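Local coordinates for crystal protein (Bacillus thuringiensis serovar dakota, PDB 2ZTB), which is the proteolytically activated form of parasporin-2, a toxin that recognises cancer cells and probably kills them by forming membrane pores, as aerolysin-type relatives do, at residues D2-Y7 against F122-S127; L13-S18 against T116-K121. One frame throughout, in Å; residues are numbered along the deposited sequence.

Interaction 1 of 2, residues D2-Y7 against F122-S127; sequences DVIREY and FTSKLS
Hydrogen bonds converge on the carboxylate of Glu6, which serves as acceptor for two consecutive peptide N-H groups and a hydroxyl. Thr123 N gives to Glu6 OE1 at 3.1 Å, and Ser124 N to Glu6 OE2 at 3.1 Å (N-H...O 158°), both reaching the syn lone pairs. Ser124 OG also donates to Glu6 OE2, approaching nearly along the C-O axis at 2.6 Å. Glu6 CG takes the crowded place between backbone N and carbonyl carbon (chi1 48°), and from there the chain runs extended, giving it the length to meet the bend at Thr123-Ser124. Glutamate suits this place: its two oxygens can receive donors that a single carbonyl could not all hold.

Apolar contacts centre on Ile4, whose two branches part to cover different neighbours. Its CG2, anti to the backbone N, lies obliquely against Phe122 CD2 at 3.5 Å; its CD1 touches Leu126 CD1 at 3.8 Å.

At the N-terminal end Asp2 contributes packing, its CB 3.4 Å from Ser127 N.

The segments run antiparallel without backbone pairing to each other. Instead, strand 4-7 pairs with strand 61-90, whose Lys63 forms a salt bridge with Glu6 OE1, while Leu126 pairs with Thr142 in the hairpin of strands 126-132 and 136-142. Loop 122-124 thus leads into a hairpin lying against long antiparallel strands, consistent with the architecture of an aerolysin-type toxin.

Interaction 2 of 2, residues L13-S18 against T116-K121; sequences LSALSS and TTTGFK. With EDO (1,2-ethanediol), chain H.
Phe120 CG stands anti to its carbonyl carbon (chi1 -73°), which swings the ring across to residues 13-18, while Thr118 OG1 sits in the crowded place between backbone N and carbonyl carbon (chi1 56°), turned to the same turn of chain. In this elongated β-rich toxin, that turn ends the 3-10 segment 13-15, in the connection between strand 4-7 and helix 20-31; facing it is the loop that leaves strand 96-116.

The main apolar contact is a CH-pi interaction. Ala15 CB stands 3.6 Å from the Phe120 ring centroid, only 4° off the ring normal; a small methyl fits here, because it lets the backbone come close to the loop. Leu16 meets the same ring at its edge, Leu16 CD1 lying 3.5 Å from Phe120 CZ.

The polar link uses the carbonyl at the C-terminal end of the 3-10 segment, on buried Ala15. Thr118 OG1 donates to Ala15 O at 2.7 Å, in the carbonyl plane and on a lone pair. Gly119 follows with a left-handed backbone, in which a beta carbon would clash with the carbonyl O of Thr118. Thr116 OG1 braces this bend by accepting weak bonds from the N-H groups of Gly119 and Phe120.

A water completes the seam: it lies 2.6 Å from Ser14 OG, and donates to Thr118 O at 2.7 Å.

Along the chain the order is 2-7, 13-18, 116-121, 122-127, so interaction 2 falls within the span that interaction 1 closes. Their centres are 15 Å apart, and they meet where Glu6 OE1 packs 3.6 Å from Lys121 O. On one side, 2-7 and 13-18 belong to the N-terminal run from strand 4-7 to helix 20-31; on the other, 116-121 continues directly into 122-127, the connection from strand 96-116 to the hairpin of strands 126-132 and 136-142. The N-terminal region thus holds this connection at two successive points. In aerolysin-type toxins such a hairpin is thought to insert into the membrane, so these contacts probably help to fix its resting position.

Interaction 1 of 2, residues D2-Y7 against F122-S127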
# COMPACT_ATOMS: atom_id res chain seq x y z
N ASP A 2 -1.74 10.90 -1.11
CA ASP A 2 -1.02 11.77 -2.11
C ASP A 2 -1.92 12.21 -3.28
O ASP A 2 -2.85 11.49 -3.67
CB ASP A 2 0.26 11.07 -2.61
CG ASP A 2 1.35 12.06 -3.04
OD1 ASP A 2 1.47 13.18 -2.45
OD2 ASP A 2 2.11 11.71 -3.98
N VAL A 3 -1.63 13.40 -3.84
CA VAL A 3 -2.34 13.93 -5.02
C VAL A 3 -1.58 13.59 -6.32
O VAL A 3 -0.64 14.28 -6.73
CB VAL A 3 -2.59 15.48 -4.95
CG1 VAL A 3 -3.86 15.86 -5.76
CG2 VAL A 3 -2.70 15.96 -3.48
N ILE A 4 -2.02 12.53 -6.97
CA ILE A 4 -1.35 12.02 -8.16
C ILE A 4 -2.12 12.42 -9.42
O ILE A 4 -3.35 12.41 -9.44
CB ILE A 4 -1.13 10.47 -8.04
CG1 ILE A 4 -0.06 10.18 -6.96
CG2 ILE A 4 -0.75 9.83 -9.38
CD1 ILE A 4 -0.26 8.87 -6.22
N ARG A 5 -1.39 12.80 -10.46
CA ARG A 5 -1.99 13.19 -11.73
C ARG A 5 -1.01 12.88 -12.85
O ARG A 5 0.01 13.54 -13.00
CB ARG A 5 -2.36 14.68 -11.73
CG ARG A 5 -3.00 15.19 -13.02
CD ARG A 5 -3.81 16.43 -12.70
NE ARG A 5 -4.37 17.08 -13.89
CZ ARG A 5 -5.56 16.81 -14.42
NH1 ARG A 5 -6.36 15.90 -13.88
NH2 ARG A 5 -5.96 17.48 -15.50
N GLU A 6 -1.32 11.86 -13.64
CA GLU A 6 -0.44 11.48 -14.74
C GLU A 6 -1.23 11.10 -15.98
O GLU A 6 -2.45 10.95 -15.92
CB GLU A 6 0.56 10.38 -14.30
CG GLU A 6 -0.03 9.20 -13.58
CD GLU A 6 1.03 8.18 -13.14
OE1 GLU A 6 1.15 7.13 -13.81
OE2 GLU A 6 1.74 8.44 -12.14
N TYR A 7 -0.51 10.95 -17.09
CA TYR A 7 -1.10 10.56 -18.34
C TYR A 7 -1.76 9.19 -18.25
O TYR A 7 -1.29 8.29 -17.54
CB TYR A 7 -0.06 10.56 -19.46
CG TYR A 7 0.39 11.94 -19.92
CD1 TYR A 7 -0.47 13.04 -19.89
CD2 TYR A 7 1.68 12.13 -20.43
CE1 TYR A 7 -0.06 14.30 -20.33
CE2 TYR A 7 2.10 13.38 -20.87
CZ TYR A 7 1.23 14.47 -20.82
OH TYR A 7 1.68 15.71 -21.26
N PHE A 122 0.09 3.29 -12.21
CA PHE A 122 0.68 4.53 -11.73
C PHE A 122 2.17 4.43 -11.47
O PHE A 122 2.65 3.44 -10.92
CB PHE A 122 -0.01 5.00 -10.46
CG PHE A 122 -1.39 5.52 -10.69
CD1 PHE A 122 -2.49 4.68 -10.57
CD2 PHE A 122 -1.60 6.86 -11.02
CE1 PHE A 122 -3.77 5.17 -10.77
CE2 PHE A 122 -2.88 7.35 -11.22
CZ PHE A 122 -3.97 6.50 -11.10
N THR A 123 2.87 5.48 -11.89
CA THR A 123 4.31 5.61 -11.80
C THR A 123 4.70 6.40 -10.56
O THR A 123 5.72 6.11 -9.92
CB THR A 123 4.85 6.28 -13.10
OG1 THR A 123 5.05 5.27 -14.10
CG2 THR A 123 6.16 7.03 -12.88
N SER A 124 3.89 7.39 -10.19
CA SER A 124 4.22 8.24 -9.04
C SER A 124 3.94 7.57 -7.71
O SER A 124 2.92 6.91 -7.52
CB SER A 124 3.57 9.63 -9.12
OG SER A 124 2.42 9.66 -9.94
N LYS A 125 4.87 7.75 -6.78
CA LYS A 125 4.76 7.13 -5.47
C LYS A 125 3.56 7.69 -4.72
O LYS A 125 3.20 8.85 -4.88
CB LYS A 125 6.04 7.38 -4.67
CG LYS A 125 7.32 6.89 -5.35
CD LYS A 125 7.52 5.39 -5.23
CE LYS A 125 8.86 5.00 -5.86
NZ LYS A 125 9.39 3.72 -5.35
N LEU A 126 2.92 6.83 -3.93
CA LEU A 126 1.80 7.24 -3.11
C LEU A 126 2.28 7.44 -1.66
O LEU A 126 2.96 6.58 -1.09
CB LEU A 126 0.71 6.18 -3.17
CG LEU A 126 -0.53 6.35 -2.30
CD1 LEU A 126 -1.42 7.44 -2.85
CD2 LEU A 126 -1.29 5.03 -2.18
N SER A 127 1.93 8.58 -1.08
CA SER A 127 2.26 8.87 0.31
C SER A 127 1.20 8.30 1.25
O SER A 127 0.00 8.62 1.13
CB SER A 127 2.45 10.36 0.53
OG SER A 127 3.54 10.84 -0.24

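Interaction 2 of 2, residues L13-S18 against T116-K121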
# COMPACT_ATOMS: atom_id res chain seq x y z
N LEU A 13 -6.19 0.99 -20.64
CA LEU A 13 -7.60 1.09 -21.05
C LEU A 13 -8.47 0.00 -20.43
O LEU A 13 -9.61 0.26 -20.06
CB LEU A 13 -7.71 1.13 -22.57
CG LEU A 13 -7.92 2.55 -23.15
CD1 LEU A 13 -7.11 3.66 -22.48
CD2 LEU A 13 -7.79 2.60 -24.68
N SER A 14 -7.92 -1.20 -20.28
CA SER A 14 -8.58 -2.30 -19.56
C SER A 14 -8.95 -1.94 -18.13
O SER A 14 -9.92 -2.50 -17.58
CB SER A 14 -7.70 -3.54 -19.57
OG SER A 14 -6.48 -3.27 -18.91
N ALA A 15 -8.20 -1.02 -17.53
CA ALA A 15 -8.47 -0.50 -16.19
C ALA A 15 -9.73 0.34 -16.16
O ALA A 15 -10.33 0.53 -15.11
CB ALA A 15 -7.24 0.30 -15.63
N LEU A 16 -10.11 0.89 -17.32
CA LEU A 16 -11.39 1.57 -17.50
C LEU A 16 -12.38 0.65 -18.26
O LEU A 16 -13.31 1.12 -18.96
CB LEU A 16 -11.19 2.88 -18.25
CG LEU A 16 -10.51 4.12 -17.62
CD1 LEU A 16 -10.86 4.31 -16.15
CD2 LEU A 16 -9.02 4.11 -17.83
N SER A 17 -12.18 -0.65 -18.12
CA SER A 17 -13.05 -1.65 -18.75
C SER A 17 -13.17 -1.47 -20.26
O SER A 17 -14.15 -1.91 -20.87
CB SER A 17 -14.43 -1.63 -18.09
OG SER A 17 -14.32 -1.94 -16.71
N SER A 18 -12.16 -0.83 -20.85
CA SER A 18 -12.17 -0.52 -22.26
C SER A 18 -10.95 -1.04 -23.02
O SER A 18 -10.10 -1.75 -22.45
CB SER A 18 -12.37 0.98 -22.48
OG SER A 18 -13.34 1.48 -21.58
N THR A 116 -5.19 -1.47 -7.15
CA THR A 116 -6.39 -0.85 -7.69
C THR A 116 -7.27 -2.00 -8.13
O THR A 116 -6.78 -3.10 -8.39
CB THR A 116 -6.12 0.13 -8.86
OG1 THR A 116 -5.60 -0.60 -9.97
CG2 THR A 116 -5.15 1.24 -8.44
N THR A 117 -8.57 -1.75 -8.15
CA THR A 117 -9.52 -2.81 -8.43
C THR A 117 -9.44 -3.35 -9.87
O THR A 117 -9.89 -4.45 -10.12
CB THR A 117 -10.97 -2.36 -8.09
OG1 THR A 117 -11.27 -1.10 -8.74
CG2 THR A 117 -11.12 -2.22 -6.56
N THR A 118 -8.84 -2.58 -10.79
CA THR A 118 -8.85 -2.93 -12.22
C THR A 118 -7.47 -2.88 -12.92
O THR A 118 -7.36 -3.13 -14.14
CB THR A 118 -9.84 -2.02 -13.01
OG1 THR A 118 -9.49 -0.66 -12.79
CG2 THR A 118 -11.28 -2.24 -12.59
N GLY A 119 -6.43 -2.50 -12.18
CA GLY A 119 -5.05 -2.60 -12.65
C GLY A 119 -4.48 -1.39 -13.37
O GLY A 119 -3.82 -1.52 -14.39
N PHE A 120 -4.77 -0.21 -12.84
CA PHE A 120 -4.07 0.99 -13.25
C PHE A 120 -2.57 0.85 -13.06
O PHE A 120 -2.11 0.08 -12.22
CB PHE A 120 -4.59 2.20 -12.47
CG PHE A 120 -5.97 2.64 -12.88
CD1 PHE A 120 -7.09 2.17 -12.21
CD2 PHE A 120 -6.14 3.50 -13.97
CE1 PHE A 120 -8.38 2.57 -12.61
CE2 PHE A 120 -7.41 3.91 -14.38
CZ PHE A 120 -8.53 3.45 -13.69
N LYS A 121 -1.80 1.58 -13.87
CA LYS A 121 -0.35 1.51 -13.80
C LYS A 121 0.21 2.89 -13.47
O LYS A 121 0.70 3.59 -14.34
CB LYS A 121 0.24 0.99 -15.13
CG LYS A 121 -0.35 -0.34 -15.60
CD LYS A 121 0.31 -0.83 -16.88
CE LYS A 121 -0.22 -2.20 -17.28
NZ LYS A 121 -1.68 -2.13 -17.61
C1 EDO H . -2.98 -3.14 -8.98
O1 EDO H . -2.42 -1.95 -9.57
C2 EDO H . -3.79 -4.01 -9.97
O2 EDO H . -3.07 -4.97 -10.80
O HOH W 1 -5.97 -3.57 -16.36